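PDB 4L8N: PDZ domain protein from Parabacteroides distasonis, which is of unknown function but carries PDZ domains together with a DUF4136 domain and binds magnesium. Local coordinates for residues Ser84-Pro89 with Lys175-Asp180; Asn144-Ala149 with Lys183-Ile188. All blocks are in the same frame, centred on the assembly; numbering follows the deposited sequence.

In the fold
Interaction 1 brings the loop of the N-terminal PDZ domain between strands 78-84 and 91-101 against the end of helix 158-175, whereas interaction 2 lies wholly within the DUF4136 domain and pairs two parallel strands of its sheet. The centres of interactions 1 and 2 are about 10 Å apart. Strand 147-150 joins them: it has strand 178-179 on one side, where Thr178 O lies 2.9 Å from Phe148 N and Asp180 N 3.0 Å from Phe148 O, and strand 186-196 on the other. Leu177 CD2, which meets Leu86 in interaction 1, also packs 3.4 Å from Phe145 O of interaction 2. Both contacts lie away from the magnesium-binding residues Glu239 and Asp270.

Interaction 1 (Ser84-Pro89 with Lys175-Asp180); sequences SNLSSP and KGLTVD
Leu86 sets its side chain against the backbone and side chains of Lys175 and Leu177, where a loop of the PDZ domain meets the Schellman motif that ends helix 158-175 of the DUF4136 domain. The packed part of this small interface, 229 Å² in all, is mainly Leu86 against Leu177 and against CB and the carbonyl of Lys175. CB of Leu86 lies 3.6 Å from the carbonyl O of Lys175 and 3.9 Å from CD2 of Leu177, whose side chain runs obliquely to that of Leu86. Leu86 and Lys175 lie side by side, pointing the same way; CG of Leu86 sits beside its own backbone N (chi1 -60°), and the extended chi2 of 176° carries CD1 to 4.1 Å from CB of Lys175. Trp24 and Pro290 also touch Leu86, and Tyr289 touches Leu177, so surrounding loops complete the cluster. The lysine chain runs on past the PDZ loop, and NZ is hydrogen-bonded to the carbonyl oxygens of Tyr289 and Cys286.

Gly176 belongs to the tight part too. It leaves the helix with a positive phi of 110°, and the absence of a side chain lets Ser87 come close to the backbone here. Ser87 itself lies at the exposed, solvent margin, yet its OG comes within 3.3 Å of CA of Gly176. Leu86 O and Gly176 O, both acceptors, are 3.4 Å apart and cannot bond directly; the former has a weak hydrogen bond from Lys146 NZ. Within the PDZ loop, Asn85 N bonds to Ser88 O, and Asn85 OD1 accepts two backbone N-H groups. Ser87 N, closing an Asx turn, comes from above the side-chain carbonyl plane, while Ser88 N, completing an Asx motif, approaches nearly along the C=O axis, 3.0 Å from Asn85 OD1.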
loop_
_atom_site.group_PDB
_atom_site.type_symbol
_atom_site.label_atom_id
_atom_site.label_comp_id
_atom_site.label_asym_id
_atom_site.label_seq_id
_atom_site.Cartn_x
_atom_site.Cartn_y
_atom_site.Cartn_z
ATOM N N SER A 84 8.718 -29.905 14.615
ATOM C CA SER A 84 7.931 -29.032 15.460
ATOM C C SER A 84 6.990 -28.192 14.563
ATOM O O SER A 84 7.329 -27.829 13.425
ATOM C CB SER A 84 8.792 -28.165 16.375
ATOM O OG SER A 84 9.296 -26.988 15.770
ATOM N N ASN A 85 5.791 -27.940 15.081
ATOM C CA ASN A 85 4.753 -27.118 14.469
ATOM C C ASN A 85 3.825 -26.574 15.575
ATOM O O ASN A 85 4.167 -26.638 16.763
ATOM C CB ASN A 85 3.983 -27.911 13.416
ATOM C CG ASN A 85 3.408 -29.197 13.911
ATOM O OD1 ASN A 85 2.952 -29.304 15.042
ATOM N ND2 ASN A 85 3.468 -30.217 13.089
ATOM N N LEU A 86 2.657 -26.058 15.192
ATOM C CA LEU A 86 1.680 -25.481 16.115
ATOM C C LEU A 86 0.848 -26.563 16.846
ATOM O O LEU A 86 0.251 -26.263 17.879
ATOM C CB LEU A 86 0.780 -24.479 15.370
ATOM C CG LEU A 86 1.500 -23.268 14.714
ATOM C CD1 LEU A 86 0.507 -22.407 13.922
ATOM C CD2 LEU A 86 2.208 -22.414 15.752
ATOM N N SER A 87 0.843 -27.816 16.346
ATOM C CA SER A 87 0.155 -28.944 16.991
ATOM C C SER A 87 1.006 -29.477 18.139
ATOM O O SER A 87 0.476 -29.663 19.234
ATOM C CB SER A 87 -0.141 -30.059 15.994
ATOM O OG SER A 87 -1.495 -30.044 15.575
ATOM N N SER A 88 2.325 -29.685 17.919
ATOM C CA SER A 88 3.196 -30.175 18.988
ATOM C C SER A 88 4.610 -29.546 18.973
ATOM O O SER A 88 5.135 -29.221 17.909
ATOM C CB SER A 88 3.318 -31.695 18.921
ATOM O OG SER A 88 3.986 -32.085 17.735
ATOM N N PRO A 89 5.278 -29.459 20.137
ATOM C CA PRO A 89 6.645 -28.907 20.147
ATOM C C PRO A 89 7.709 -29.919 19.712
ATOM O O PRO A 89 8.832 -29.523 19.402
ATOM C CB PRO A 89 6.843 -28.472 21.601
ATOM C CG PRO A 89 5.913 -29.309 22.387
ATOM C CD PRO A 89 4.816 -29.798 21.501
ATOM N N LYS A 175 -4.247 -25.601 11.309
ATOM C CA LYS A 175 -2.842 -25.366 11.608
ATOM C C LYS A 175 -2.394 -26.122 12.884
ATOM O O LYS A 175 -1.196 -26.369 13.068
ATOM C CB LYS A 175 -2.601 -23.853 11.738
ATOM C CG LYS A 175 -2.571 -23.175 10.374
ATOM C CD LYS A 175 -2.655 -21.644 10.401
ATOM C CE LYS A 175 -2.706 -21.099 8.992
ATOM N NZ LYS A 175 -1.473 -21.427 8.212
ATOM N N GLY A 176 -3.359 -26.502 13.719
ATOM C CA GLY A 176 -3.132 -27.207 14.978
ATOM C C GLY A 176 -3.408 -26.376 16.225
ATOM O O GLY A 176 -3.103 -26.807 17.340
ATOM N N LEU A 177 -3.952 -25.167 16.051
ATOM C CA LEU A 177 -4.331 -24.295 17.156
ATOM C C LEU A 177 -5.716 -24.731 17.651
ATOM O O LEU A 177 -6.467 -25.400 16.935
ATOM C CB LEU A 177 -4.296 -22.796 16.785
ATOM C CG LEU A 177 -2.935 -22.200 16.343
ATOM C CD1 LEU A 177 -3.050 -20.704 16.120
ATOM C CD2 LEU A 177 -1.826 -22.459 17.370
ATOM N N THR A 178 -6.030 -24.405 18.900
ATOM C CA THR A 178 -7.304 -24.842 19.438
ATOM C C THR A 178 -8.034 -23.676 20.149
ATOM O O THR A 178 -7.401 -22.753 20.683
ATOM C CB THR A 178 -7.096 -26.084 20.302
ATOM O OG1 THR A 178 -8.337 -26.433 20.898
ATOM C CG2 THR A 178 -5.990 -25.924 21.361
ATOM N N VAL A 179 -9.380 -23.695 20.081
ATOM C CA VAL A 179 -10.213 -22.678 20.727
ATOM C C VAL A 179 -10.266 -22.938 22.261
ATOM O O VAL A 179 -10.348 -24.093 22.715
ATOM C CB VAL A 179 -11.648 -22.611 20.127
ATOM C CG1 VAL A 179 -12.445 -21.456 20.720
ATOM C CG2 VAL A 179 -11.636 -22.524 18.607
ATOM N N ASP A 180 -10.198 -21.847 23.039
ATOM C CA ASP A 180 -10.353 -21.805 24.488
ATOM C C ASP A 180 -10.903 -20.429 24.809
ATOM O O ASP A 180 -10.142 -19.468 24.785
ATOM C CB ASP A 180 -9.022 -22.097 25.218
ATOM C CG ASP A 180 -9.086 -22.066 26.745
ATOM O OD1 ASP A 180 -10.167 -22.367 27.309
ATOM O OD2 ASP A 180 -8.049 -21.792 27.373
#

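Interaction 2 (Asn144-Ala149 with Lys183-Ile188); sequences NFKTFA and KPDLLI
One carboxylate oxygen of Asp185, OD2, accepts the backbone N-H groups of both Lys146 and Thr147. Lys146 N meets OD2 of Asp185 on the anti side at 2.8 Å, close to the carboxylate plane; Thr147 N comes from above that plane to the same OD2, at 3.2 Å. Thr147 answers with its own side chain: OG1, placed between backbone N and carbonyl carbon (chi1 71°), accepts from Asp185 N at 2.9 Å. A water also joins this hydroxyl to Lys183 O. These reciprocal bonds lead into the parallel pairing of strands 147-150 and 186-196, neighbours in the mixed sheet, in which Leu186 N, Ala149 N and Ile188 N donate in turn to Thr147 O, Leu186 O and Ala149 O. On the face bearing Phe148 and Leu186, CD1 of Ile188 reaches CB of Phe148 at 3.5 Å, the side chains crossing at a slant and both touching Leu172 of helix 158-175. Phe145 and Leu186 instead cross at about a right angle, with CD2 of Leu186 3.6 Å from CB of Phe145. On the opposite face, CB of Ala149 rests 3.6 Å from CG of the Pro184 ring.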
loop_
_atom_site.group_PDB
_atom_site.type_symbol
_atom_site.label_atom_id
_atom_site.label_comp_id
_atom_site.label_asym_id
_atom_site.label_seq_id
_atom_site.Cartn_x
_atom_site.Cartn_y
_atom_site.Cartn_z
ATOM N N ASN A 144 4.812 -20.710 20.925
ATOM C CA ASN A 144 4.495 -20.556 22.348
ATOM C C ASN A 144 2.995 -20.341 22.575
ATOM O O ASN A 144 2.537 -20.435 23.709
ATOM C CB ASN A 144 5.263 -19.379 22.969
ATOM C CG ASN A 144 6.779 -19.458 22.958
ATOM O OD1 ASN A 144 7.457 -18.429 23.004
ATOM N ND2 ASN A 144 7.357 -20.650 22.935
ATOM N N PHE A 145 2.242 -20.029 21.509
ATOM C CA PHE A 145 0.821 -19.715 21.571
ATOM C C PHE A 145 0.032 -20.846 20.929
ATOM O O PHE A 145 0.130 -21.068 19.727
ATOM C CB PHE A 145 0.586 -18.354 20.884
ATOM C CG PHE A 145 1.534 -17.286 21.395
ATOM C CD1 PHE A 145 1.266 -16.602 22.578
ATOM C CD2 PHE A 145 2.720 -17.005 20.725
ATOM C CE1 PHE A 145 2.157 -15.640 23.068
ATOM C CE2 PHE A 145 3.628 -16.063 21.234
ATOM C CZ PHE A 145 3.336 -15.385 22.400
ATOM N N LYS A 146 -0.723 -21.589 21.736
ATOM C CA LYS A 146 -1.424 -22.779 21.264
ATOM C C LYS A 146 -2.962 -22.632 21.171
ATOM O O LYS A 146 -3.604 -23.431 20.478
ATOM C CB LYS A 146 -1.065 -23.971 22.177
ATOM C CG LYS A 146 0.448 -24.309 22.267
ATOM C CD LYS A 146 1.022 -25.001 20.996
ATOM C CE LYS A 146 2.388 -25.623 21.224
ATOM N NZ LYS A 146 2.922 -26.296 20.001
ATOM N N THR A 147 -3.548 -21.644 21.861
ATOM C CA THR A 147 -5.001 -21.476 21.923
ATOM C C THR A 147 -5.447 -20.062 21.553
ATOM O O THR A 147 -4.716 -19.074 21.751
ATOM C CB THR A 147 -5.580 -21.869 23.329
ATOM O OG1 THR A 147 -5.221 -20.907 24.323
ATOM C CG2 THR A 147 -5.163 -23.262 23.783
ATOM N N PHE A 148 -6.687 -19.973 21.046
ATOM C CA PHE A 148 -7.246 -18.706 20.635
ATOM C C PHE A 148 -8.728 -18.600 20.959
ATOM O O PHE A 148 -9.388 -19.575 21.296
ATOM C CB PHE A 148 -7.013 -18.494 19.126
ATOM C CG PHE A 148 -7.790 -19.423 18.220
ATOM C CD1 PHE A 148 -7.371 -20.737 18.016
ATOM C CD2 PHE A 148 -8.911 -18.973 17.534
ATOM C CE1 PHE A 148 -8.100 -21.600 17.210
ATOM C CE2 PHE A 148 -9.633 -19.832 16.718
ATOM C CZ PHE A 148 -9.215 -21.135 16.547
ATOM N N ALA A 149 -9.230 -17.379 20.866
ATOM C CA ALA A 149 -10.625 -17.003 21.019
ATOM C C ALA A 149 -10.826 -15.721 20.234
ATOM O O ALA A 149 -9.851 -15.026 19.940
ATOM C CB ALA A 149 -10.990 -16.826 22.485
ATOM N N LYS A 183 -9.448 -19.074 28.800
ATOM C CA LYS A 183 -8.131 -18.458 28.972
ATOM C C LYS A 183 -7.286 -18.609 27.687
ATOM O O LYS A 183 -6.299 -19.359 27.678
ATOM C CB LYS A 183 -7.428 -19.078 30.206
ATOM C CG LYS A 183 -6.789 -18.059 31.115
ATOM C CD LYS A 183 -6.138 -18.726 32.321
ATOM C CE LYS A 183 -5.290 -17.774 33.135
ATOM N NZ LYS A 183 -6.061 -16.601 33.636
ATOM N N PRO A 184 -7.666 -17.920 26.581
ATOM C CA PRO A 184 -6.888 -18.066 25.336
ATOM C C PRO A 184 -5.485 -17.442 25.405
ATOM O O PRO A 184 -5.276 -16.418 26.075
ATOM C CB PRO A 184 -7.736 -17.329 24.303
ATOM C CG PRO A 184 -8.529 -16.357 25.085
ATOM C CD PRO A 184 -8.798 -16.984 26.404
ATOM N N ASP A 185 -4.523 -18.086 24.697
ATOM C CA ASP A 185 -3.147 -17.600 24.555
ATOM C C ASP A 185 -3.155 -16.384 23.644
ATOM O O ASP A 185 -2.367 -15.460 23.827
ATOM C CB ASP A 185 -2.234 -18.694 23.966
ATOM C CG ASP A 185 -1.901 -19.871 24.871
ATOM O OD1 ASP A 185 -1.881 -19.685 26.126
ATOM O OD2 ASP A 185 -1.567 -20.944 24.337
ATOM N N LEU A 186 -4.090 -16.391 22.675
ATOM C CA LEU A 186 -4.293 -15.357 21.656
ATOM C C LEU A 186 -5.720 -14.900 21.526
ATOM O O LEU A 186 -6.640 -15.709 21.558
ATOM C CB LEU A 186 -3.889 -15.900 20.261
ATOM C CG LEU A 186 -2.525 -16.522 20.124
ATOM C CD1 LEU A 186 -2.444 -17.345 18.864
ATOM C CD2 LEU A 186 -1.455 -15.459 20.189
ATOM N N LEU A 187 -5.886 -13.625 21.222
ATOM C CA LEU A 187 -7.174 -13.054 20.886
ATOM C C LEU A 187 -7.161 -12.662 19.394
ATOM O O LEU A 187 -6.211 -12.002 18.949
ATOM C CB LEU A 187 -7.451 -11.852 21.783
ATOM C CG LEU A 187 -8.872 -11.278 21.729
ATOM C CD1 LEU A 187 -9.845 -12.145 22.546
ATOM C CD2 LEU A 187 -8.876 -9.825 22.240
ATOM N N ILE A 188 -8.176 -13.099 18.617
ATOM C CA ILE A 188 -8.252 -12.719 17.200
ATOM C C ILE A 188 -9.224 -11.539 17.065
ATOM O O ILE A 188 -10.317 -11.558 17.631
ATOM C CB ILE A 188 -8.561 -13.905 16.222
ATOM C CG1 ILE A 188 -7.298 -14.772 15.984
ATOM C CG2 ILE A 188 -9.009 -13.393 14.853
ATOM C CD1 ILE A 188 -6.989 -15.716 16.978
HETATM O O HOH W 1 -5.337 -22.050 26.937
#